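T-lymphoma invasion and metastasis-inducing protein 1 (Homo sapiens, PDB 4K2P) probably works in signalling near the membrane, its PH, coiled-coil and Ex segments binding phosphoinositides and partner proteins such as Par-3. Local coordinates at residues Gly12-Lys17 with Glu110-Ala115; Gln77-His82 with Asp86-Leu91; Lys211-Phe216 with Ser234-Leu239. The protein carries 5 engineered substitutions. All blocks are in the same frame, centred on the assembly; numbering follows the deposited sequence.

Interaction 1 of 3, residues Gly12-Lys17 with Glu110-Ala115; sequences GALAVK and ENWITA
The indole of Trp112 meets Leu14 with a face and Gly12 with an edge. Over the face, Leu14 CD1 stands 4.0 Å from the centroid of the six-membered ring, 22° off the ring normal. This is a CH-pi contact displaced toward the rim, and its closest approach is CD1 to Trp112 CZ2 at 3.7 Å. The second methyl, Leu14 CD2, sits by the five-membered ring, 3.7 Å from Trp112 NE1. The two branches of the leucine thus spread along the long direction of the indole. At the edge, the Gly12 backbone lies near the ring plane, with Gly12 N 3.5 Å from Trp112 CZ2. Leu14 and Trp112 reach toward each other from opposite directions. Leu14 CG is anti to its own carbonyl carbon (chi1 -62°), which turns CG toward the ring; chi2 then spreads the methyls over it.

Strand 10-23 and helix 106-128 are joined here. This is the packing expected of a PH domain, where a C-terminal helix closes one end of the curled sheet. Around the pair, the Trp112 ring also meets the Phe89 ring and takes part in a cation-pi contact with Lys10.

No hydrogen bond crosses between the two segments. Their attachment is therefore mainly dispersion and hydrophobic burial, with a pi face receiving a methyl group.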
ATOM      1  N   GLY A  12       0.918  13.443 -16.044  1.00 25.64           N
ATOM      2  CA  GLY A  12       1.706  14.622 -15.743  1.00 28.08           C
ATOM      3  C   GLY A  12       3.187  14.326 -15.622  1.00 25.84           C
ATOM      4  O   GLY A  12       3.593  13.180 -15.527  1.00 24.84           O
ATOM      5  N   ALA A  13       3.990  15.378 -15.621  1.00 24.00           N
ATOM      6  CA  ALA A  13       5.426  15.258 -15.470  1.00 24.17           C
ATOM      7  C   ALA A  13       5.770  15.096 -13.990  1.00 27.09           C
ATOM      8  O   ALA A  13       5.371  15.910 -13.167  1.00 28.49           O
ATOM      9  CB  ALA A  13       6.119  16.472 -16.064  1.00 27.16           C
ATOM     10  N   LEU A  14       6.491  14.028 -13.667  1.00 24.55           N
ATOM     11  CA  LEU A  14       6.880  13.718 -12.297  1.00 26.02           C
ATOM     12  C   LEU A  14       8.346  13.345 -12.223  1.00 24.92           C
ATOM     13  O   LEU A  14       8.877  12.730 -13.148  1.00 24.57           O
ATOM     14  CB  LEU A  14       6.054  12.555 -11.749  1.00 25.03           C
ATOM     15  CG  LEU A  14       4.543  12.754 -11.645  1.00 26.20           C
ATOM     16  CD1 LEU A  14       3.841  11.427 -11.321  1.00 25.78           C
ATOM     17  CD2 LEU A  14       4.230  13.810 -10.602  1.00 25.54           C
ATOM     18  N   ALA A  15       8.998  13.716 -11.124  1.00 22.23           N
ATOM     19  CA  ALA A  15      10.290  13.140 -10.777  1.00 21.76           C
ATOM     20  C   ALA A  15       9.995  11.817 -10.075  1.00 20.85           C
ATOM     21  O   ALA A  15       9.033  11.721  -9.321  1.00 19.56           O
ATOM     22  CB  ALA A  15      11.092  14.069  -9.888  1.00 23.45           C
ATOM     23  N   VAL A  16      10.811  10.801 -10.335  1.00 23.22           N
ATOM     24  CA  VAL A  16      10.524   9.434  -9.895  1.00 22.39           C
ATOM     25  C   VAL A  16      11.798   8.760  -9.411  1.00 22.44           C
ATOM     26  O   VAL A  16      12.882   8.990  -9.951  1.00 23.37           O
ATOM     27  CB  VAL A  16       9.908   8.585 -11.020  1.00 28.99           C
ATOM     28  CG1 VAL A  16       9.511   7.204 -10.498  1.00 29.46           C
ATOM     29  CG2 VAL A  16       8.686   9.296 -11.620  1.00 30.05           C
ATOM     30  N   LYS A  17      11.653   7.929  -8.384  1.00 23.17           N
ATOM     31  CA  LYS A  17      12.773   7.265  -7.747  1.00 26.61           C
ATOM     32  C   LYS A  17      12.295   5.929  -7.182  1.00 24.75           C
ATOM     33  O   LYS A  17      11.337   5.912  -6.425  1.00 20.50           O
ATOM     34  CB  LYS A  17      13.307   8.173  -6.646  1.00 32.01           C
ATOM     35  CG  LYS A  17      14.531   7.727  -5.927  1.00 39.08           C
ATOM     36  CD  LYS A  17      14.953   8.853  -5.013  1.00 46.70           C
ATOM     37  CE  LYS A  17      16.184   8.520  -4.234  1.00 54.25           C
ATOM     38  NZ  LYS A  17      16.968   9.750  -3.954  1.00 60.17           N
ATOM     39  N   GLU A 110      -2.424  15.862  -4.161  1.00 22.75           N
ATOM     40  CA  GLU A 110      -3.704  15.306  -3.752  1.00 27.47           C
ATOM     41  C   GLU A 110      -4.458  14.765  -4.958  1.00 28.31           C
ATOM     42  O   GLU A 110      -5.177  13.784  -4.851  1.00 31.24           O
ATOM     43  CB  GLU A 110      -4.557  16.361  -3.043  1.00 32.28           C
ATOM     44  CG  GLU A 110      -4.146  16.653  -1.609  1.00 37.20           C
ATOM     45  CD  GLU A 110      -4.759  17.944  -1.075  1.00 45.51           C
ATOM     46  OE1 GLU A 110      -5.518  18.602  -1.820  1.00 51.74           O
ATOM     47  OE2 GLU A 110      -4.489  18.295   0.093  1.00 46.28           O
ATOM     48  N   ASN A 111      -4.294  15.403  -6.109  1.00 27.34           N
ATOM     49  CA  ASN A 111      -4.966  14.942  -7.317  1.00 25.66           C
ATOM     50  C   ASN A 111      -4.418  13.603  -7.798  1.00 24.17           C
ATOM     51  O   ASN A 111      -5.166  12.769  -8.299  1.00 26.46           O
ATOM     52  CB  ASN A 111      -4.856  15.988  -8.424  1.00 28.43           C
ATOM     53  CG  ASN A 111      -5.798  17.152  -8.213  1.00 34.28           C
ATOM     54  OD1 ASN A 111      -6.804  17.032  -7.509  1.00 37.87           O
ATOM     55  ND2 ASN A 111      -5.482  18.289  -8.826  1.00 36.99           N
ATOM     56  N   TRP A 112      -3.113  13.402  -7.652  1.00 21.84           N
ATOM     57  CA  TRP A 112      -2.491  12.139  -8.030  1.00 19.21           C
ATOM     58  C   TRP A 112      -2.955  11.034  -7.082  1.00 22.84           C
ATOM     59  O   TRP A 112      -3.257   9.923  -7.518  1.00 23.84           O
ATOM     60  CB  TRP A 112      -0.963  12.259  -8.020  1.00 19.88           C
ATOM     61  CG  TRP A 112      -0.387  12.686  -9.337  1.00 21.43           C
ATOM     62  CD1 TRP A 112       0.162  13.908  -9.654  1.00 23.58           C
ATOM     63  CD2 TRP A 112      -0.311  11.895 -10.528  1.00 22.41           C
ATOM     64  NE1 TRP A 112       0.568  13.915 -10.975  1.00 24.65           N
ATOM     65  CE2 TRP A 112       0.294  12.690 -11.528  1.00 23.87           C
ATOM     66  CE3 TRP A 112      -0.692  10.589 -10.846  1.00 22.66           C
ATOM     67  CZ2 TRP A 112       0.524  12.218 -12.816  1.00 25.38           C
ATOM     68  CZ3 TRP A 112      -0.467  10.130 -12.133  1.00 25.49           C
ATOM     69  CH2 TRP A 112       0.139  10.938 -13.097  1.00 25.90           C
ATOM     70  N   ILE A 113      -3.032  11.340  -5.791  1.00 22.15           N
ATOM     71  CA  ILE A 113      -3.466  10.349  -4.816  1.00 23.68           C
ATOM     72  C   ILE A 113      -4.906   9.952  -5.121  1.00 23.60           C
ATOM     73  O   ILE A 113      -5.252   8.775  -5.102  1.00 23.01           O
ATOM     74  CB  ILE A 113      -3.342  10.874  -3.368  1.00 25.20           C
ATOM     75  CG1 ILE A 113      -1.862  10.970  -2.986  1.00 24.87           C
ATOM     76  CG2 ILE A 113      -4.064   9.941  -2.392  1.00 27.94           C
ATOM     77  CD1 ILE A 113      -1.596  11.495  -1.602  1.00 26.63           C
ATOM     78  N   THR A 114      -5.725  10.940  -5.449  1.00 26.21           N
ATOM     79  CA  THR A 114      -7.131  10.715  -5.732  1.00 26.80           C
ATOM     80  C   THR A 114      -7.296   9.858  -6.977  1.00 26.53           C
ATOM     81  O   THR A 114      -8.090   8.927  -6.980  1.00 28.41           O
ATOM     82  CB  THR A 114      -7.871  12.042  -5.904  1.00 27.83           C
ATOM     83  OG1 THR A 114      -7.949  12.693  -4.634  1.00 27.93           O
ATOM     84  CG2 THR A 114      -9.287  11.838  -6.427  1.00 30.14           C
ATOM     85  N   ALA A 115      -6.519  10.145  -8.016  1.00 25.03           N
ATOM     86  CA  ALA A 115      -6.659   9.444  -9.288  1.00 24.93           C
ATOM     87  C   ALA A 115      -6.224   7.985  -9.164  1.00 25.20           C
ATOM     88  O   ALA A 115      -6.877   7.090  -9.699  1.00 25.04           O
ATOM     89  CB  ALA A 115      -5.857  10.139 -10.372  1.00 26.70           C
TER

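Interaction 2 of 3, residues Gln77-His82 with Asp86-Leu91; sequences QAVPEH and DFVFCL
Gln77 and Cys90 form an antiparallel hydrogen-bonded pair, and both backbone groups of each residue are used. Gln77 N donates a hydrogen bond to Cys90 O at 3.0 Å. Cys90 N donates one to Gln77 O at 2.8 Å, with an angle of 152° at the hydrogen. Gln77 O also has a CA-H...O contact from Phe89 CA at 3.3 Å. Ala78 and Phe89 follow as a non-hydrogen-bonded pair. Val79 N then donates to Val88 O at 2.9 Å, tilted 35° from the carbonyl plane.

Beyond this point water joins in. Val79 O accepts from water 1 at 2.7 Å, and the same water accepts from Val88 N, bridging Val79, just past the end of strand 75-78, to Val88 of strand 88-92. Val79 O also accepts from His82 N at 3.0 Å, closing a type I beta turn. Water 2 lies within bonding distance of Pro80 O and Asp86 OD1, and water 3 of His82 O and Asp86 OD1. His82 ND1 has weak bonds to Lys84 N and Lys85 N.

The side chains pack beside this ladder. Val79 CG2 touches Cys90 CB at 3.8 Å. Val88 CG2 lies over one face of the His82 ring, near its rim, 4.1 Å from His82 CG. Val88 CG2 is anti to the carbonyl carbon, while CG1 is anti to the backbone N (chi1 177°) and meets Val79 CB.

The segments belong to the hairpin of strands 75-78 and 88-92 in the PH-domain sheet. Three direct bonds join them as far as Val79 N. From there Val79 O and Val88 N are linked through one water instead of directly.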
ATOM      1  N   GLN A  77       0.661   7.466  -0.353  1.00 21.13           N
ATOM      2  CA  GLN A  77       0.749   8.322   0.830  1.00 22.43           C
ATOM      3  C   GLN A  77       1.608   9.543   0.535  1.00 21.50           C
ATOM      4  O   GLN A  77       2.683   9.419  -0.031  1.00 21.05           O
ATOM      5  CB  GLN A  77       1.364   7.569   2.016  1.00 22.51           C
ATOM      6  CG  GLN A  77       0.541   6.412   2.548  1.00 23.83           C
ATOM      7  CD  GLN A  77      -0.613   6.876   3.404  1.00 26.20           C
ATOM      8  OE1 GLN A  77      -0.448   7.167   4.590  1.00 28.11           O
ATOM      9  NE2 GLN A  77      -1.793   6.934   2.812  1.00 27.37           N
ATOM     10  N   ALA A  78       1.146  10.717   0.936  1.00 21.87           N
ATOM     11  CA  ALA A  78       2.006  11.889   0.989  1.00 22.64           C
ATOM     12  C   ALA A  78       3.180  11.613   1.911  1.00 25.58           C
ATOM     13  O   ALA A  78       3.052  10.865   2.877  1.00 28.06           O
ATOM     14  CB  ALA A  78       1.234  13.099   1.475  1.00 23.12           C
ATOM     15  N   VAL A  79       4.323  12.208   1.596  1.00 24.85           N
ATOM     16  CA  VAL A  79       5.511  12.123   2.437  1.00 27.46           C
ATOM     17  C   VAL A  79       5.984  13.531   2.738  1.00 28.77           C
ATOM     18  O   VAL A  79       7.083  13.920   2.355  1.00 30.91           O
ATOM     19  CB  VAL A  79       6.650  11.329   1.769  1.00 30.34           C
ATOM     20  CG1 VAL A  79       7.720  10.978   2.801  1.00 34.74           C
ATOM     21  CG2 VAL A  79       6.109  10.066   1.115  1.00 29.75           C
ATOM     22  N   PRO A  80       5.158  14.314   3.437  1.00 28.59           N
ATOM     23  CA  PRO A  80       5.568  15.691   3.712  1.00 30.28           C
ATOM     24  C   PRO A  80       6.802  15.749   4.612  1.00 35.44           C
ATOM     25  O   PRO A  80       7.424  16.794   4.730  1.00 36.83           O
ATOM     26  CB  PRO A  80       4.346  16.287   4.415  1.00 30.95           C
ATOM     27  CG  PRO A  80       3.655  15.122   5.011  1.00 30.42           C
ATOM     28  CD  PRO A  80       3.867  13.988   4.060  1.00 27.11           C
ATOM     29  N   GLU A  81       7.138  14.617   5.223  1.00 38.05           N
ATOM     30  CA  GLU A  81       8.275  14.501   6.125  1.00 44.44           C
ATOM     31  C   GLU A  81       9.580  14.271   5.375  1.00 42.70           C
ATOM     32  O   GLU A  81      10.631  14.113   5.990  1.00 44.83           O
ATOM     33  CB  GLU A  81       8.050  13.355   7.120  1.00 49.30           C
ATOM     34  CG  GLU A  81       8.089  11.933   6.515  1.00 49.68           C
ATOM     35  CD  GLU A  81       6.714  11.394   6.113  1.00 47.87           C
ATOM     36  OE1 GLU A  81       5.783  12.198   5.888  1.00 46.37           O
ATOM     37  OE2 GLU A  81       6.556  10.148   6.049  1.00 46.97           O
ATOM     38  N   HIS A  82       9.506  14.220   4.049  1.00 39.10           N
ATOM     39  CA  HIS A  82      10.665  13.886   3.242  1.00 36.95           C
ATOM     40  C   HIS A  82      11.732  14.934   3.504  1.00 41.61           C
ATOM     41  O   HIS A  82      11.463  16.137   3.448  1.00 44.80           O
ATOM     42  CB  HIS A  82      10.314  13.804   1.752  1.00 32.55           C
ATOM     43  CG  HIS A  82      11.388  13.173   0.922  1.00 31.32           C
ATOM     44  ND1 HIS A  82      12.482  13.875   0.464  1.00 32.95           N
ATOM     45  CD2 HIS A  82      11.556  11.897   0.502  1.00 31.21           C
ATOM     46  CE1 HIS A  82      13.269  13.063  -0.220  1.00 33.75           C
ATOM     47  NE2 HIS A  82      12.731  11.857  -0.213  1.00 32.71           N
ATOM     48  N   ASP A  86       9.859  18.848  -1.236  1.00 38.62           N
ATOM     49  CA  ASP A  86       8.431  19.053  -1.002  1.00 37.14           C
ATOM     50  C   ASP A  86       7.603  18.331  -2.069  1.00 32.20           C
ATOM     51  O   ASP A  86       8.098  18.024  -3.148  1.00 30.06           O
ATOM     52  CB  ASP A  86       8.083  20.550  -0.990  1.00 40.66           C
ATOM     53  CG  ASP A  86       8.632  21.277   0.228  1.00 48.42           C
ATOM     54  OD1 ASP A  86       8.755  20.651   1.305  1.00 52.34           O
ATOM     55  OD2 ASP A  86       8.940  22.481   0.112  1.00 51.12           O
ATOM     56  N   PHE A  87       6.352  18.039  -1.732  1.00 31.52           N
ATOM     57  CA  PHE A  87       5.378  17.469  -2.662  1.00 29.18           C
ATOM     58  C   PHE A  87       5.763  16.085  -3.159  1.00 27.82           C
ATOM     59  O   PHE A  87       5.523  15.730  -4.314  1.00 25.51           O
ATOM     60  CB  PHE A  87       5.175  18.430  -3.831  1.00 28.81           C
ATOM     61  CG  PHE A  87       4.964  19.840  -3.393  1.00 31.57           C
ATOM     62  CD1 PHE A  87       4.071  20.122  -2.373  1.00 31.93           C
ATOM     63  CD2 PHE A  87       5.673  20.879  -3.960  1.00 33.96           C
ATOM     64  CE1 PHE A  87       3.876  21.424  -1.941  1.00 34.17           C
ATOM     65  CE2 PHE A  87       5.479  22.180  -3.530  1.00 36.14           C
ATOM     66  CZ  PHE A  87       4.578  22.446  -2.516  1.00 35.62           C
ATOM     67  N   VAL A  88       6.331  15.300  -2.250  1.00 27.11           N
ATOM     68  CA  VAL A  88       6.642  13.905  -2.505  1.00 24.24           C
ATOM     69  C   VAL A  88       5.469  13.031  -2.066  1.00 22.69           C
ATOM     70  O   VAL A  88       4.858  13.290  -1.036  1.00 23.05           O
ATOM     71  CB  VAL A  88       7.931  13.470  -1.764  1.00 24.61           C
ATOM     72  CG1 VAL A  88       8.222  11.993  -1.982  1.00 20.20           C
ATOM     73  CG2 VAL A  88       9.103  14.310  -2.226  1.00 27.72           C
ATOM     74  N   PHE A  89       5.111  12.046  -2.881  1.00 21.80           N
ATOM     75  CA  PHE A  89       4.221  10.971  -2.441  1.00 23.25           C
ATOM     76  C   PHE A  89       4.831   9.629  -2.801  1.00 21.04           C
ATOM     77  O   PHE A  89       5.720   9.558  -3.632  1.00 20.34           O
ATOM     78  CB  PHE A  89       2.812  11.117  -3.027  1.00 23.93           C
ATOM     79  CG  PHE A  89       2.752  11.193  -4.535  1.00 25.04           C
ATOM     80  CD1 PHE A  89       2.943  12.395  -5.194  1.00 26.99           C
ATOM     81  CD2 PHE A  89       2.429  10.073  -5.286  1.00 23.14           C
ATOM     82  CE1 PHE A  89       2.856  12.466  -6.578  1.00 27.61           C
ATOM     83  CE2 PHE A  89       2.337  10.139  -6.655  1.00 23.95           C
ATOM     84  CZ  PHE A  89       2.547  11.337  -7.305  1.00 25.18           C
ATOM     85  N   CYS A  90       4.358   8.570  -2.147  1.00 21.61           N
ATOM     86  CA  CYS A  90       4.949   7.244  -2.252  1.00 21.56           C
ATOM     87  C   CYS A  90       3.859   6.235  -2.584  1.00 21.42           C
ATOM     88  O   CYS A  90       2.844   6.168  -1.892  1.00 19.45           O
ATOM     89  CB  CYS A  90       5.654   6.857  -0.948  1.00 23.38           C
ATOM     90  SG  CYS A  90       6.391   5.200  -0.948  1.00 26.59           S
ATOM     91  N   LEU A  91       4.046   5.490  -3.668  1.00 20.45           N
ATOM     92  CA  LEU A  91       3.156   4.386  -4.006  1.00 20.12           C
ATOM     93  C   LEU A  91       3.799   3.083  -3.591  1.00 18.30           C
ATOM     94  O   LEU A  91       4.945   2.827  -3.925  1.00 18.13           O
ATOM     95  CB  LEU A  91       2.843   4.369  -5.511  1.00 20.60           C
ATOM     96  CG  LEU A  91       1.816   3.321  -5.973  1.00 22.25           C
ATOM     97  CD1 LEU A  91       1.007   3.823  -7.148  1.00 25.92           C
ATOM     98  CD2 LEU A  91       2.475   2.004  -6.348  1.00 23.51           C
TER
HETATM   99  O   HOH W   1       7.585  15.868   0.485  1.00 27.09           O
HETATM  100  O   HOH W   2       7.062  18.963   2.887  1.00 45.89           O
HETATM  101  O   HOH W   3       9.778  18.283   3.073  1.00 49.67           O

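Interaction 3 of 3, residues Lys211-Phe216 with Ser234-Leu239; sequences KRLLAF and SSFHAL
Leu213 is the first residue of its segment to meet Phe236. Its CG packs 3.9 Å from Phe236 CE2. The backbone joins in too: Leu213 O lies in the plane of the phenyl ring, at its edge, 3.3 Å from Phe236 CE2. The same oxygen accepts a hydrogen bond from Phe216 N at 2.9 Å. Leu214 comes next. Its CD2 approaches Phe236 CD2 at 4.1 Å, and the two side chains run past each other in opposite directions. At Phe216 the main chain makes the touch, its C atom 4.1 Å from Phe236 CZ. With Phe236 CG anti to the backbone N (chi1 -172°), the ring extends from helix 233-241 toward helix 210-214.

Both helices fall in the CC-Ex region. Helix 168-203 adds to the site, with Met190 against Phe236 and Phe193 against Leu213. Thr221 of helix 219-228 also touches Phe236.

Across the segments there is no conventional hydrogen bond. The leucine side-chain contacts are apolar, whereas the aromatic C-H edge faces the Leu213 carbonyl oxygen, probably adding a weak electrostatic attraction between the ring's slightly positive rim and the oxygen.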
ATOM      1  N   LYS A 211      -0.595   7.066  11.621  1.00 37.48           N
ATOM      2  CA  LYS A 211      -0.040   6.680  12.918  1.00 41.00           C
ATOM      3  C   LYS A 211      -0.833   5.547  13.569  1.00 36.40           C
ATOM      4  O   LYS A 211      -0.254   4.674  14.214  1.00 33.85           O
ATOM      5  CB  LYS A 211       0.026   7.882  13.860  1.00 50.48           C
ATOM      6  CG  LYS A 211       1.170   8.842  13.562  1.00 56.53           C
ATOM      7  CD  LYS A 211       2.507   8.146  13.782  1.00 59.53           C
ATOM      8  CE  LYS A 211       3.570   9.071  14.343  1.00 65.70           C
ATOM      9  NZ  LYS A 211       3.932  10.203  13.446  1.00 68.35           N
ATOM     10  N   ARG A 212      -2.149   5.556  13.396  1.00 36.17           N
ATOM     11  CA  ARG A 212      -2.975   4.480  13.929  1.00 37.53           C
ATOM     12  C   ARG A 212      -2.636   3.143  13.294  1.00 32.38           C
ATOM     13  O   ARG A 212      -2.657   2.119  13.965  1.00 31.29           O
ATOM     14  CB  ARG A 212      -4.458   4.766  13.715  1.00 43.54           C
ATOM     15  CG  ARG A 212      -5.087   5.667  14.747  1.00 53.29           C
ATOM     16  CD  ARG A 212      -6.594   5.651  14.591  1.00 58.65           C
ATOM     17  NE  ARG A 212      -7.254   6.612  15.470  1.00 64.18           N
ATOM     18  CZ  ARG A 212      -7.599   6.353  16.728  1.00 65.64           C
ATOM     19  NH1 ARG A 212      -7.339   5.166  17.265  1.00 64.27           N
ATOM     20  NH2 ARG A 212      -8.202   7.281  17.457  1.00 68.86           N
ATOM     21  N   LEU A 213      -2.329   3.144  12.000  1.00 29.55           N
ATOM     22  CA  LEU A 213      -2.009   1.895  11.323  1.00 26.23           C
ATOM     23  C   LEU A 213      -0.685   1.346  11.820  1.00 27.22           C
ATOM     24  O   LEU A 213      -0.564   0.145  12.069  1.00 28.21           O
ATOM     25  CB  LEU A 213      -1.951   2.072   9.806  1.00 24.99           C
ATOM     26  CG  LEU A 213      -1.531   0.831   9.011  1.00 24.33           C
ATOM     27  CD1 LEU A 213      -2.544  -0.303   9.175  1.00 24.98           C
ATOM     28  CD2 LEU A 213      -1.344   1.162   7.542  1.00 26.15           C
ATOM     29  N   LEU A 214       0.312   2.214  11.942  1.00 28.92           N
ATOM     30  CA  LEU A 214       1.647   1.757  12.316  1.00 32.55           C
ATOM     31  C   LEU A 214       1.678   1.085  13.680  1.00 32.66           C
ATOM     32  O   LEU A 214       2.511   0.216  13.927  1.00 34.43           O
ATOM     33  CB  LEU A 214       2.637   2.917  12.297  1.00 37.04           C
ATOM     34  CG  LEU A 214       3.197   3.201  10.909  1.00 37.88           C
ATOM     35  CD1 LEU A 214       3.901   4.536  10.893  1.00 40.14           C
ATOM     36  CD2 LEU A 214       4.145   2.081  10.477  1.00 38.88           C
ATOM     37  N   ALA A 215       0.776   1.489  14.566  1.00 32.23           N
ATOM     38  CA  ALA A 215       0.712   0.899  15.896  1.00 32.78           C
ATOM     39  C   ALA A 215       0.363  -0.595  15.842  1.00 31.30           C
ATOM     40  O   ALA A 215       0.593  -1.318  16.796  1.00 34.02           O
ATOM     41  CB  ALA A 215      -0.301   1.647  16.752  1.00 32.29           C
ATOM     42  N   PHE A 216      -0.185  -1.056  14.721  1.00 29.90           N
ATOM     43  CA  PHE A 216      -0.539  -2.466  14.555  1.00 28.74           C
ATOM     44  C   PHE A 216       0.618  -3.319  14.054  1.00 29.73           C
ATOM     45  O   PHE A 216       0.502  -4.537  13.983  1.00 29.18           O
ATOM     46  CB  PHE A 216      -1.722  -2.614  13.586  1.00 29.49           C
ATOM     47  CG  PHE A 216      -3.026  -2.169  14.164  1.00 30.59           C
ATOM     48  CD1 PHE A 216      -3.611  -2.884  15.191  1.00 32.27           C
ATOM     49  CD2 PHE A 216      -3.659  -1.032  13.694  1.00 30.94           C
ATOM     50  CE1 PHE A 216      -4.802  -2.476  15.741  1.00 34.23           C
ATOM     51  CE2 PHE A 216      -4.851  -0.614  14.237  1.00 32.12           C
ATOM     52  CZ  PHE A 216      -5.428  -1.341  15.265  1.00 34.23           C
ATOM     53  N   SER A 234       4.106   3.147   4.091  1.00 24.77           N
ATOM     54  CA  SER A 234       4.580   2.579   2.829  1.00 25.85           C
ATOM     55  C   SER A 234       5.469   1.349   3.017  1.00 25.34           C
ATOM     56  O   SER A 234       5.363   0.389   2.255  1.00 25.29           O
ATOM     57  CB  SER A 234       5.334   3.634   2.019  1.00 27.44           C
ATOM     58  OG  SER A 234       4.462   4.678   1.635  1.00 28.21           O
ATOM     59  N   SER A 235       6.363   1.380   4.002  1.00 23.20           N
ATOM     60  CA  SER A 235       7.238   0.240   4.251  1.00 21.73           C
ATOM     61  C   SER A 235       6.470  -0.899   4.936  1.00 20.29           C
ATOM     62  O   SER A 235       6.737  -2.071   4.699  1.00 21.58           O
ATOM     63  CB  SER A 235       8.440   0.666   5.096  1.00 23.82           C
ATOM     64  OG  SER A 235       8.032   1.123   6.371  1.00 24.60           O
ATOM     65  N   PHE A 236       5.517  -0.530   5.783  1.00 18.58           N
ATOM     66  CA  PHE A 236       4.647  -1.483   6.462  1.00 18.02           C
ATOM     67  C   PHE A 236       3.878  -2.250   5.397  1.00 19.26           C
ATOM     68  O   PHE A 236       3.845  -3.477   5.398  1.00 20.72           O
ATOM     69  CB  PHE A 236       3.705  -0.731   7.411  1.00 19.62           C
ATOM     70  CG  PHE A 236       2.874  -1.609   8.310  1.00 21.55           C
ATOM     71  CD1 PHE A 236       3.049  -2.984   8.361  1.00 23.65           C
ATOM     72  CD2 PHE A 236       1.908  -1.038   9.117  1.00 24.10           C
ATOM     73  CE1 PHE A 236       2.271  -3.769   9.201  1.00 25.21           C
ATOM     74  CE2 PHE A 236       1.134  -1.819   9.962  1.00 26.57           C
ATOM     75  CZ  PHE A 236       1.313  -3.185   9.998  1.00 26.04           C
ATOM     76  N   HIS A 237       3.298  -1.507   4.458  1.00 19.18           N
ATOM     77  CA  HIS A 237       2.530  -2.098   3.378  1.00 19.32           C
ATOM     78  C   HIS A 237       3.411  -2.988   2.531  1.00 19.57           C
ATOM     79  O   HIS A 237       3.005  -4.077   2.174  1.00 19.74           O
ATOM     80  CB  HIS A 237       1.878  -1.043   2.488  1.00 20.35           C
ATOM     81  CG  HIS A 237       1.017  -1.636   1.417  1.00 21.77           C
ATOM     82  ND1 HIS A 237       0.858  -1.066   0.173  1.00 24.76           N
ATOM     83  CD2 HIS A 237       0.281  -2.771   1.404  1.00 24.61           C
ATOM     84  CE1 HIS A 237       0.056  -1.818  -0.558  1.00 27.02           C
ATOM     85  NE2 HIS A 237      -0.305  -2.860   0.166  1.00 27.96           N
ATOM     86  N   ALA A 238       4.615  -2.524   2.198  1.00 18.91           N
ATOM     87  CA  ALA A 238       5.503  -3.302   1.339  1.00 20.14           C
ATOM     88  C   ALA A 238       5.830  -4.653   1.980  1.00 21.91           C
ATOM     89  O   ALA A 238       5.861  -5.679   1.305  1.00 25.35           O
ATOM     90  CB  ALA A 238       6.784  -2.531   1.044  1.00 19.17           C
ATOM     91  N   LEU A 239       6.073  -4.640   3.284  1.00 21.37           N
ATOM     92  CA  LEU A 239       6.430  -5.849   4.013  1.00 22.30           C
ATOM     93  C   LEU A 239       5.260  -6.829   4.044  1.00 22.85           C
ATOM     94  O   LEU A 239       5.430  -8.025   3.831  1.00 25.04           O
ATOM     95  CB  LEU A 239       6.882  -5.484   5.427  1.00 23.04           C
ATOM     96  CG  LEU A 239       8.234  -4.778   5.485  1.00 22.50           C
ATOM     97  CD1 LEU A 239       8.422  -4.072   6.814  1.00 24.57           C
ATOM     98  CD2 LEU A 239       9.358  -5.775   5.248  1.00 22.90           C
TER

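How the interactions relate
Interactions 1 and 2 lie in the PH domain, with centres 10 Å apart, and interaction 2 is nested within the chain loop closed by interaction 1. They touch through Phe89: its CZ is 3.7 Å from Trp112 CB. Ile113 CD1 also packs on Ala78 N at 3.8 Å. Interaction 3 belongs to the CC-Ex region, later in the chain. It meets interaction 2 where Cys90 SG lies 3.3 Å from Ser234 OG, so the hairpin of strands 75-78 and 88-92 touches both of the other contacts. Interactions 1 and 3 do not touch; their nearest atoms are about 10 Å apart. A bound calcium ion lies about 13 Å from the Phe236 side chain.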